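Local coordinates for phage terminase large subunit (Thermus phage P7426, PDB 7KS4), which probably acts as the ATP-driven motor that pumps viral DNA into empty capsids and as the endonuclease that cuts the genome, this piece being its N-terminal ATPase domain, at residues K36-R44 with D176-P185; L143-L153 with V163-V174. All coordinates share one frame; numbering follows the deposited sequence.

Interaction 1: residues K36-R44 with D176-P185; sequences KRRVACLGR and DGWALIISTP. With SO4 (sulfate ion), chain H.
Arg37 and Arg38 reach from strand 37-42 to the start of the parallel strand 178-183 on opposite faces of the sheet. From CB the chain of Arg37 leaves with CG beside the backbone N and bends at chi2 (-73°), which brings CD to 4.1 Å from Ala179 CB. The guanidinium ends edge-on to a carbonyl: NH1 donates to Gly177 O at 3.0 Å, in the carbonyl plane and on a lone pair. NH1 also donates to Lys36 O from above that carbonyl's plane, while Ala179 N reaches the same oxygen from the opposite face. A water joins NH2 to Gly177 O, so the flat group is held at two nitrogens. Arg38 sends NH2 over one face of Trp178, 3.4 Å from CE3, the planes 80° apart in a cation-pi contact; Ile30 O and Glu55 hold the same guanidinium. Five further backbone bonds alternate between the strands. At the far end Cys41 SG rests 3.6 Å from Pro185 CD. Both are inner strands of the P-loop NTPase sheet: strand 219-224 flanks 37-42, strand 150-153 flanks 178-183, helix 48-62 packs on the Leu180 and Ile182 face, and helix 190-197 on the Val39 and Cys41 face.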
loop_
_atom_site.group_PDB
_atom_site.type_symbol
_atom_site.label_atom_id
_atom_site.label_comp_id
_atom_site.label_asym_id
_atom_site.label_seq_id
_atom_site.Cartn_x
_atom_site.Cartn_y
_atom_site.Cartn_z
ATOM N N LYS A 36 -5.899 -11.435 0.334
ATOM C CA LYS A 36 -6.753 -10.270 0.528
ATOM C C LYS A 36 -6.240 -9.353 1.629
ATOM O O LYS A 36 -6.643 -8.189 1.676
ATOM C CB LYS A 36 -8.184 -10.717 0.832
ATOM C CG LYS A 36 -8.800 -11.523 -0.297
ATOM C CD LYS A 36 -10.057 -10.869 -0.842
ATOM C CE LYS A 36 -10.519 -11.538 -2.131
ATOM N NZ LYS A 36 -10.696 -13.011 -1.979
ATOM N N ARG A 37 -5.355 -9.847 2.498
ATOM C CA ARG A 37 -4.713 -9.043 3.534
ATOM C C ARG A 37 -3.211 -9.256 3.383
ATOM O O ARG A 37 -2.678 -10.284 3.811
ATOM C CB ARG A 37 -5.181 -9.432 4.932
ATOM C CG ARG A 37 -6.693 -9.378 5.120
ATOM C CD ARG A 37 -7.216 -7.947 5.194
ATOM N NE ARG A 37 -8.669 -7.945 5.359
ATOM C CZ ARG A 37 -9.551 -7.801 4.370
ATOM N NH1 ARG A 37 -9.146 -7.639 3.118
ATOM N NH2 ARG A 37 -10.856 -7.827 4.638
ATOM N N ARG A 38 -2.547 -8.289 2.769
ATOM C CA ARG A 38 -1.098 -8.291 2.629
ATOM C C ARG A 38 -0.519 -7.299 3.626
ATOM O O ARG A 38 -0.895 -6.119 3.622
ATOM C CB ARG A 38 -0.699 -7.925 1.202
ATOM C CG ARG A 38 -1.022 -9.006 0.181
ATOM C CD ARG A 38 -0.743 -8.529 -1.243
ATOM N NE ARG A 38 -1.706 -7.530 -1.702
ATOM C CZ ARG A 38 -1.625 -6.889 -2.869
ATOM N NH1 ARG A 38 -0.610 -7.119 -3.698
ATOM N NH2 ARG A 38 -2.551 -6.003 -3.204
ATOM N N VAL A 39 0.401 -7.772 4.462
ATOM C CA VAL A 39 0.982 -6.987 5.541
ATOM C C VAL A 39 2.487 -6.960 5.299
ATOM O O VAL A 39 3.146 -8.007 5.350
ATOM C CB VAL A 39 0.656 -7.575 6.921
ATOM C CG1 VAL A 39 1.091 -6.623 8.031
ATOM C CG2 VAL A 39 -0.832 -7.885 7.046
ATOM N N ALA A 40 3.038 -5.774 5.046
ATOM C CA ALA A 40 4.464 -5.627 4.764
ATOM C C ALA A 40 5.108 -4.816 5.878
ATOM O O ALA A 40 4.825 -3.623 6.035
ATOM C CB ALA A 40 4.697 -4.968 3.405
ATOM N N CYS A 41 5.980 -5.465 6.645
ATOM C CA CYS A 41 6.767 -4.804 7.678
ATOM C C CYS A 41 8.171 -4.647 7.110
ATOM O O CYS A 41 8.960 -5.595 7.116
ATOM C CB CYS A 41 6.764 -5.612 8.967
ATOM S SG CYS A 41 7.832 -4.919 10.245
ATOM N N LEU A 42 8.472 -3.451 6.606
ATOM C CA LEU A 42 9.708 -3.196 5.878
ATOM C C LEU A 42 10.342 -1.912 6.396
ATOM O O LEU A 42 9.651 -0.970 6.789
ATOM C CB LEU A 42 9.472 -3.094 4.345
ATOM C CG LEU A 42 8.549 -4.115 3.659
ATOM C CD1 LEU A 42 8.419 -3.817 2.170
ATOM C CD2 LEU A 42 9.038 -5.545 3.847
ATOM N N GLY A 43 11.670 -1.891 6.419
ATOM C CA GLY A 43 12.380 -0.699 6.832
ATOM C C GLY A 43 12.267 0.410 5.805
ATOM O O GLY A 43 11.770 0.229 4.693
ATOM N N ARG A 44 12.741 1.591 6.195
ATOM C CA ARG A 44 12.796 2.710 5.265
ATOM C C ARG A 44 13.588 2.332 4.021
ATOM O O ARG A 44 14.526 1.533 4.077
ATOM C CB ARG A 44 13.446 3.923 5.921
ATOM C CG ARG A 44 12.707 4.429 7.125
ATOM C CD ARG A 44 13.395 5.652 7.687
ATOM N NE ARG A 44 12.651 6.225 8.804
ATOM C CZ ARG A 44 13.012 7.323 9.456
ATOM N NH1 ARG A 44 14.115 7.976 9.105
ATOM N NH2 ARG A 44 12.271 7.767 10.461
ATOM N N ASP A 176 -15.734 -7.732 -0.680
ATOM C CA ASP A 176 -14.602 -8.639 -0.551
ATOM C C ASP A 176 -13.341 -7.985 -1.110
ATOM O O ASP A 176 -12.591 -8.574 -1.895
ATOM C CB ASP A 176 -14.887 -9.971 -1.243
ATOM C CG ASP A 176 -13.960 -11.076 -0.778
ATOM O OD1 ASP A 176 -13.580 -11.923 -1.614
ATOM O OD2 ASP A 176 -13.616 -11.096 0.423
ATOM N N GLY A 177 -13.128 -6.733 -0.713
ATOM C CA GLY A 177 -11.972 -5.991 -1.175
ATOM C C GLY A 177 -10.706 -6.377 -0.437
ATOM O O GLY A 177 -10.732 -7.038 0.606
ATOM N N TRP A 178 -9.577 -5.957 -0.996
ATOM C CA TRP A 178 -8.282 -6.310 -0.444
ATOM C C TRP A 178 -7.639 -5.113 0.236
ATOM O O TRP A 178 -7.987 -3.957 -0.007
ATOM C CB TRP A 178 -7.341 -6.880 -1.514
ATOM C CG TRP A 178 -7.022 -6.023 -2.728
ATOM C CD1 TRP A 178 -7.539 -6.175 -3.987
ATOM C CD2 TRP A 178 -6.080 -4.941 -2.811
ATOM N NE1 TRP A 178 -6.981 -5.258 -4.842
ATOM C CE2 TRP A 178 -6.084 -4.487 -4.148
ATOM C CE3 TRP A 178 -5.238 -4.308 -1.887
ATOM C CZ2 TRP A 178 -5.302 -3.422 -4.575
ATOM C CZ3 TRP A 178 -4.457 -3.258 -2.314
ATOM C CH2 TRP A 178 -4.486 -2.826 -3.651
ATOM N N ALA A 179 -6.704 -5.424 1.127
ATOM C CA ALA A 179 -5.987 -4.423 1.891
ATOM C C ALA A 179 -4.509 -4.716 1.765
ATOM O O ALA A 179 -4.094 -5.875 1.888
ATOM C CB ALA A 179 -6.393 -4.428 3.365
ATOM N N LEU A 180 -3.734 -3.670 1.506
ATOM C CA LEU A 180 -2.281 -3.698 1.586
ATOM C C LEU A 180 -1.875 -2.823 2.769
ATOM O O LEU A 180 -2.041 -1.601 2.729
ATOM C CB LEU A 180 -1.662 -3.213 0.280
ATOM C CG LEU A 180 -0.144 -3.107 0.237
ATOM C CD1 LEU A 180 0.530 -4.441 0.546
ATOM C CD2 LEU A 180 0.261 -2.582 -1.139
ATOM N N ILE A 181 -1.347 -3.455 3.813
ATOM C CA ILE A 181 -1.089 -2.825 5.103
ATOM C C ILE A 181 0.419 -2.782 5.270
ATOM O O ILE A 181 1.053 -3.820 5.487
ATOM C CB ILE A 181 -1.765 -3.598 6.241
ATOM C CG1 ILE A 181 -3.269 -3.707 5.952
ATOM C CG2 ILE A 181 -1.509 -2.934 7.594
ATOM C CD1 ILE A 181 -4.008 -4.657 6.881
ATOM N N ILE A 182 0.991 -1.589 5.189
ATOM C CA ILE A 182 2.434 -1.418 5.076
ATOM C C ILE A 182 2.898 -0.446 6.151
ATOM O O ILE A 182 2.240 0.562 6.421
ATOM C CB ILE A 182 2.846 -0.923 3.668
ATOM C CG1 ILE A 182 2.222 0.438 3.357
ATOM C CG2 ILE A 182 2.413 -1.932 2.629
ATOM C CD1 ILE A 182 2.540 0.975 1.964
ATOM N N SER A 183 4.034 -0.754 6.772
ATOM C CA SER A 183 4.536 0.126 7.820
ATOM C C SER A 183 5.948 -0.266 8.219
ATOM O O SER A 183 6.351 -1.422 8.076
ATOM C CB SER A 183 3.636 0.074 9.065
ATOM O OG SER A 183 3.918 1.142 9.957
ATOM N N THR A 184 6.688 0.708 8.728
ATOM C CA THR A 184 7.754 0.340 9.642
ATOM C C THR A 184 7.129 0.027 10.998
ATOM O O THR A 184 6.112 0.626 11.356
ATOM C CB THR A 184 8.771 1.468 9.790
ATOM O OG1 THR A 184 8.125 2.608 10.364
ATOM C CG2 THR A 184 9.355 1.846 8.433
ATOM N N PRO A 185 7.672 -0.927 11.748
ATOM C CA PRO A 185 6.982 -1.377 12.962
ATOM C C PRO A 185 7.081 -0.364 14.094
ATOM O O PRO A 185 8.031 0.420 14.183
ATOM C CB PRO A 185 7.703 -2.683 13.318
ATOM C CG PRO A 185 9.060 -2.537 12.720
ATOM C CD PRO A 185 8.868 -1.737 11.461
HETATM S S SO4 H . 16.554 10.001 7.517
HETATM O O1 SO4 H . 17.810 10.730 7.685
HETATM O O2 SO4 H . 16.080 10.154 6.146
HETATM O O3 SO4 H . 15.563 10.544 8.442
HETATM O O4 SO4 H . 16.753 8.578 7.790
HETATM O O HOH W 1 -12.413 -8.324 2.256
HETATM O O HOH W 2 -4.106 -7.545 -0.398
#

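Interaction 2: residues L143-L153 with V163-V174; sequences LRGATLDFVIL and VWSEAIEPTLSV
Val151 points its methyls into helix 163-174, where Ile168 and Leu172 receive them. With chi1 at 63°, CG1 stands between the backbone N and the carbonyl carbon, and this branch does most of the touching: it is 3.6 Å from Leu172 CD1 and 3.8 Å from Ile168 CG2, each helix side chain crossing the valine at about a right angle. Leu172 has a chi1 of -94°, away from the usual staggered values; its two methyls part, CD1 going to Val151 and CD2 to the backbone near Leu148, 3.7 Å from Leu148 O. Further along the strand Leu153 brings CD2 to 4.0 Å from Trp164 CE3, while its other methyl, CD1, faces Ile168 CD1. The edge of the indole is turned to Val151 CG1, and Glu169 CB lies over one of its faces. Strand 150-153 supplies the first four residues of the predicted Walker B motif; it and helix 161-175 are the first two elements of a beta-alpha-beta crossover that returns through strand 178-183, and they run nearly antiparallel, at 153°. The loop before the strand runs along another flank of the helix. There Thr171 meets the carbonyl of Ala146, its CB 3.1 Å from Ala146 O, a close carbon-oxygen approach. The hydroxyl is turned back to its own helix, where OG1 donates to Ile168 O at 2.9 Å, on a lone pair in the carbonyl plane. Leu148 lies alongside Thr171, pointing the same way. The peptide between Gly145 and Ala146 is cis, and Ala146 N is buried without a partner. Nearer the start of the loop Leu143 crosses Val163 at about a right angle, CD1 to CG1 3.8 Å, and the same methyl reaches Ala167 CB.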
loop_
_atom_site.group_PDB
_atom_site.type_symbol
_atom_site.label_atom_id
_atom_site.label_comp_id
_atom_site.label_asym_id
_atom_site.label_seq_id
_atom_site.Cartn_x
_atom_site.Cartn_y
_atom_site.Cartn_z
ATOM N N LEU A 143 -13.644 10.320 7.408
ATOM C CA LEU A 143 -13.773 8.885 7.160
ATOM C C LEU A 143 -15.259 8.543 7.241
ATOM O O LEU A 143 -15.774 8.144 8.286
ATOM C CB LEU A 143 -12.938 8.081 8.151
ATOM C CG LEU A 143 -11.426 8.317 8.085
ATOM C CD1 LEU A 143 -10.718 7.505 9.150
ATOM C CD2 LEU A 143 -10.871 7.984 6.706
ATOM N N ARG A 144 -15.951 8.730 6.120
ATOM C CA ARG A 144 -17.351 8.361 5.977
ATOM C C ARG A 144 -17.512 7.692 4.620
ATOM O O ARG A 144 -16.795 8.014 3.668
ATOM C CB ARG A 144 -18.280 9.582 6.109
ATOM C CG ARG A 144 -17.850 10.562 7.200
ATOM C CD ARG A 144 -18.970 11.503 7.647
ATOM N NE ARG A 144 -19.457 12.368 6.571
ATOM C CZ ARG A 144 -20.696 12.371 6.085
ATOM N NH1 ARG A 144 -21.624 11.558 6.568
ATOM N NH2 ARG A 144 -21.016 13.208 5.108
ATOM N N GLY A 145 -18.445 6.750 4.537
ATOM C CA GLY A 145 -18.466 5.844 3.403
ATOM C C GLY A 145 -17.397 4.805 3.676
ATOM O O GLY A 145 -16.933 4.727 4.813
ATOM N N ALA A 146 -16.995 3.997 2.696
ATOM C CA ALA A 146 -17.582 3.925 1.364
ATOM C C ALA A 146 -17.244 2.534 0.836
ATOM O O ALA A 146 -16.309 1.908 1.327
ATOM C CB ALA A 146 -17.033 5.009 0.450
ATOM N N THR A 147 -17.983 2.042 -0.155
ATOM C CA THR A 147 -17.786 0.678 -0.644
ATOM C C THR A 147 -16.462 0.601 -1.390
ATOM O O THR A 147 -16.377 0.968 -2.566
ATOM C CB THR A 147 -18.935 0.247 -1.547
ATOM O OG1 THR A 147 -19.238 1.294 -2.478
ATOM C CG2 THR A 147 -20.167 -0.095 -0.722
ATOM N N LEU A 148 -15.438 0.088 -0.712
ATOM C CA LEU A 148 -14.084 0.020 -1.242
ATOM C C LEU A 148 -13.787 -1.356 -1.817
ATOM O O LEU A 148 -14.099 -2.382 -1.209
ATOM C CB LEU A 148 -13.058 0.332 -0.151
ATOM C CG LEU A 148 -13.027 1.765 0.372
ATOM C CD1 LEU A 148 -11.971 1.890 1.439
ATOM C CD2 LEU A 148 -12.767 2.766 -0.743
ATOM N N ASP A 149 -13.163 -1.365 -2.988
ATOM C CA ASP A 149 -12.594 -2.585 -3.528
ATOM C C ASP A 149 -11.167 -2.817 -3.057
ATOM O O ASP A 149 -10.695 -3.959 -3.085
ATOM C CB ASP A 149 -12.635 -2.539 -5.051
ATOM C CG ASP A 149 -14.026 -2.315 -5.564
ATOM O OD1 ASP A 149 -14.823 -3.270 -5.479
ATOM O OD2 ASP A 149 -14.336 -1.184 -5.999
ATOM N N PHE A 150 -10.469 -1.766 -2.637
ATOM C CA PHE A 150 -9.111 -1.936 -2.145
ATOM C C PHE A 150 -8.760 -0.758 -1.252
ATOM O O PHE A 150 -9.330 0.329 -1.369
ATOM C CB PHE A 150 -8.101 -2.071 -3.294
ATOM C CG PHE A 150 -7.949 -0.828 -4.141
ATOM C CD1 PHE A 150 -6.870 0.031 -3.949
ATOM C CD2 PHE A 150 -8.861 -0.532 -5.144
ATOM C CE1 PHE A 150 -6.709 1.171 -4.730
ATOM C CE2 PHE A 150 -8.699 0.612 -5.943
ATOM C CZ PHE A 150 -7.621 1.460 -5.729
ATOM N N VAL A 151 -7.800 -0.987 -0.362
ATOM C CA VAL A 151 -7.328 0.066 0.526
ATOM C C VAL A 151 -5.853 -0.162 0.792
ATOM O O VAL A 151 -5.393 -1.304 0.886
ATOM C CB VAL A 151 -8.128 0.115 1.846
ATOM C CG1 VAL A 151 -7.955 -1.180 2.631
ATOM C CG2 VAL A 151 -7.700 1.305 2.677
ATOM N N ILE A 152 -5.111 0.937 0.885
ATOM C CA ILE A 152 -3.712 0.924 1.287
ATOM C C ILE A 152 -3.598 1.694 2.589
ATOM O O ILE A 152 -4.056 2.840 2.677
ATOM C CB ILE A 152 -2.810 1.548 0.206
ATOM C CG1 ILE A 152 -2.938 0.764 -1.100
ATOM C CG2 ILE A 152 -1.357 1.593 0.690
ATOM C CD1 ILE A 152 -2.662 1.603 -2.347
ATOM N N LEU A 153 -2.998 1.064 3.600
ATOM C CA LEU A 153 -2.676 1.727 4.858
ATOM C C LEU A 153 -1.173 1.951 4.868
ATOM O O LEU A 153 -0.399 0.988 4.893
ATOM C CB LEU A 153 -3.110 0.909 6.074
ATOM C CG LEU A 153 -4.573 1.034 6.494
ATOM C CD1 LEU A 153 -5.485 0.387 5.481
ATOM C CD2 LEU A 153 -4.785 0.425 7.876
ATOM N N VAL A 163 -9.349 2.941 13.572
ATOM C CA VAL A 163 -9.547 3.343 12.182
ATOM C C VAL A 163 -9.745 2.112 11.309
ATOM O O VAL A 163 -10.658 2.063 10.475
ATOM C CB VAL A 163 -8.370 4.213 11.700
ATOM C CG1 VAL A 163 -8.564 4.633 10.247
ATOM C CG2 VAL A 163 -8.227 5.455 12.582
ATOM N N TRP A 164 -8.922 1.081 11.510
ATOM C CA TRP A 164 -9.096 -0.153 10.754
ATOM C C TRP A 164 -10.406 -0.844 11.126
ATOM O O TRP A 164 -11.265 -1.082 10.268
ATOM C CB TRP A 164 -7.911 -1.098 10.990
ATOM C CG TRP A 164 -8.190 -2.464 10.452
ATOM C CD1 TRP A 164 -8.614 -3.550 11.159
ATOM C CD2 TRP A 164 -8.112 -2.882 9.083
ATOM N NE1 TRP A 164 -8.794 -4.619 10.321
ATOM C CE2 TRP A 164 -8.492 -4.236 9.039
ATOM C CE3 TRP A 164 -7.759 -2.242 7.889
ATOM C CZ2 TRP A 164 -8.524 -4.963 7.855
ATOM C CZ3 TRP A 164 -7.790 -2.963 6.719
ATOM C CH2 TRP A 164 -8.168 -4.312 6.705
ATOM N N SER A 165 -10.582 -1.166 12.413
ATOM C CA SER A 165 -11.683 -2.044 12.808
ATOM C C SER A 165 -13.037 -1.426 12.487
ATOM O O SER A 165 -13.970 -2.129 12.083
ATOM C CB SER A 165 -11.594 -2.371 14.301
ATOM O OG SER A 165 -11.746 -1.205 15.088
ATOM N N GLU A 166 -13.170 -0.116 12.670
ATOM C CA GLU A 166 -14.466 0.537 12.571
ATOM C C GLU A 166 -14.694 1.236 11.236
ATOM O O GLU A 166 -15.814 1.209 10.716
ATOM C CB GLU A 166 -14.617 1.546 13.716
ATOM C CG GLU A 166 -14.516 0.903 15.105
ATOM C CD GLU A 166 -14.529 1.918 16.235
ATOM O OE1 GLU A 166 -14.648 3.130 15.950
ATOM O OE2 GLU A 166 -14.425 1.505 17.411
ATOM N N ALA A 167 -13.661 1.842 10.651
ATOM C CA ALA A 167 -13.853 2.720 9.504
ATOM C C ALA A 167 -13.390 2.133 8.177
ATOM O O ALA A 167 -13.767 2.671 7.129
ATOM C CB ALA A 167 -13.128 4.053 9.735
ATOM N N ILE A 168 -12.593 1.061 8.180
ATOM C CA ILE A 168 -12.045 0.525 6.934
ATOM C C ILE A 168 -12.522 -0.906 6.713
ATOM O O ILE A 168 -13.154 -1.203 5.695
ATOM C CB ILE A 168 -10.508 0.611 6.938
ATOM C CG1 ILE A 168 -10.082 2.075 7.004
ATOM C CG2 ILE A 168 -9.911 -0.046 5.693
ATOM C CD1 ILE A 168 -8.724 2.263 7.596
ATOM N N GLU A 169 -12.247 -1.795 7.664
ATOM C CA GLU A 169 -12.556 -3.207 7.456
ATOM C C GLU A 169 -14.017 -3.472 7.112
ATOM O O GLU A 169 -14.268 -4.318 6.237
ATOM C CB GLU A 169 -12.148 -4.010 8.696
ATOM C CG GLU A 169 -12.199 -5.531 8.512
ATOM C CD GLU A 169 -13.597 -6.108 8.709
ATOM O OE1 GLU A 169 -14.429 -5.451 9.374
ATOM O OE2 GLU A 169 -13.867 -7.216 8.194
ATOM N N PRO A 170 -15.008 -2.835 7.745
ATOM C CA PRO A 170 -16.402 -3.179 7.410
ATOM C C PRO A 170 -16.741 -2.946 5.951
ATOM O O PRO A 170 -17.377 -3.802 5.327
ATOM C CB PRO A 170 -17.222 -2.273 8.345
ATOM C CG PRO A 170 -16.278 -1.914 9.463
ATOM C CD PRO A 170 -14.931 -1.828 8.818
ATOM N N THR A 171 -16.325 -1.811 5.386
ATOM C CA THR A 171 -16.637 -1.514 3.992
ATOM C C THR A 171 -15.939 -2.485 3.048
ATOM O O THR A 171 -16.521 -2.910 2.045
ATOM C CB THR A 171 -16.238 -0.076 3.662
ATOM O OG1 THR A 171 -14.811 0.042 3.678
ATOM C CG2 THR A 171 -16.837 0.898 4.669
ATOM N N LEU A 172 -14.688 -2.840 3.347
ATOM C CA LEU A 172 -13.961 -3.795 2.516
ATOM C C LEU A 172 -14.690 -5.125 2.427
ATOM O O LEU A 172 -14.868 -5.674 1.337
ATOM C CB LEU A 172 -12.567 -4.031 3.082
ATOM C CG LEU A 172 -11.360 -3.251 2.597
ATOM C CD1 LEU A 172 -10.158 -3.974 3.181
ATOM C CD2 LEU A 172 -11.263 -3.150 1.082
ATOM N N SER A 173 -15.082 -5.684 3.574
ATOM C CA SER A 173 -15.691 -7.008 3.580
ATOM C C SER A 173 -16.929 -7.065 2.693
ATOM O O SER A 173 -17.289 -8.141 2.202
ATOM C CB SER A 173 -16.043 -7.406 5.010
ATOM O OG SER A 173 -14.921 -7.238 5.857
ATOM N N VAL A 174 -17.582 -5.923 2.472
ATOM C CA VAL A 174 -18.769 -5.878 1.619
ATOM C C VAL A 174 -18.451 -6.417 0.231
ATOM O O VAL A 174 -19.018 -7.424 -0.211
ATOM C CB VAL A 174 -19.313 -4.442 1.540
ATOM C CG1 VAL A 174 -20.447 -4.340 0.527
ATOM C CG2 VAL A 174 -19.778 -4.002 2.894
#

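Overall arrangement
Strand 178-183 is shared ground: it pairs with strand 37-42 in interaction 1 and, on its other edge, with strand 150-153 of interaction 2, whose helix leads straight into it. The centres of the two contacts are 14 Å apart. Ile182 N probably bonds Leu153 O (2.9 Å), as does Gly177 N with Leu172 O (2.9 Å), and Trp178 CE2 packs 3.3 Å from Phe150 CB. Both parallel strands end towards the nucleotide: Gly43 and Arg44 touch ADP, and the side chain of Thr184 is about 3 Å from that of Glu155, the predicted ATPase catalytic residue. The side chain of Leu153, just ahead of Asp154 and Glu155 in the chain, is about 11 Å from the magnesium ion.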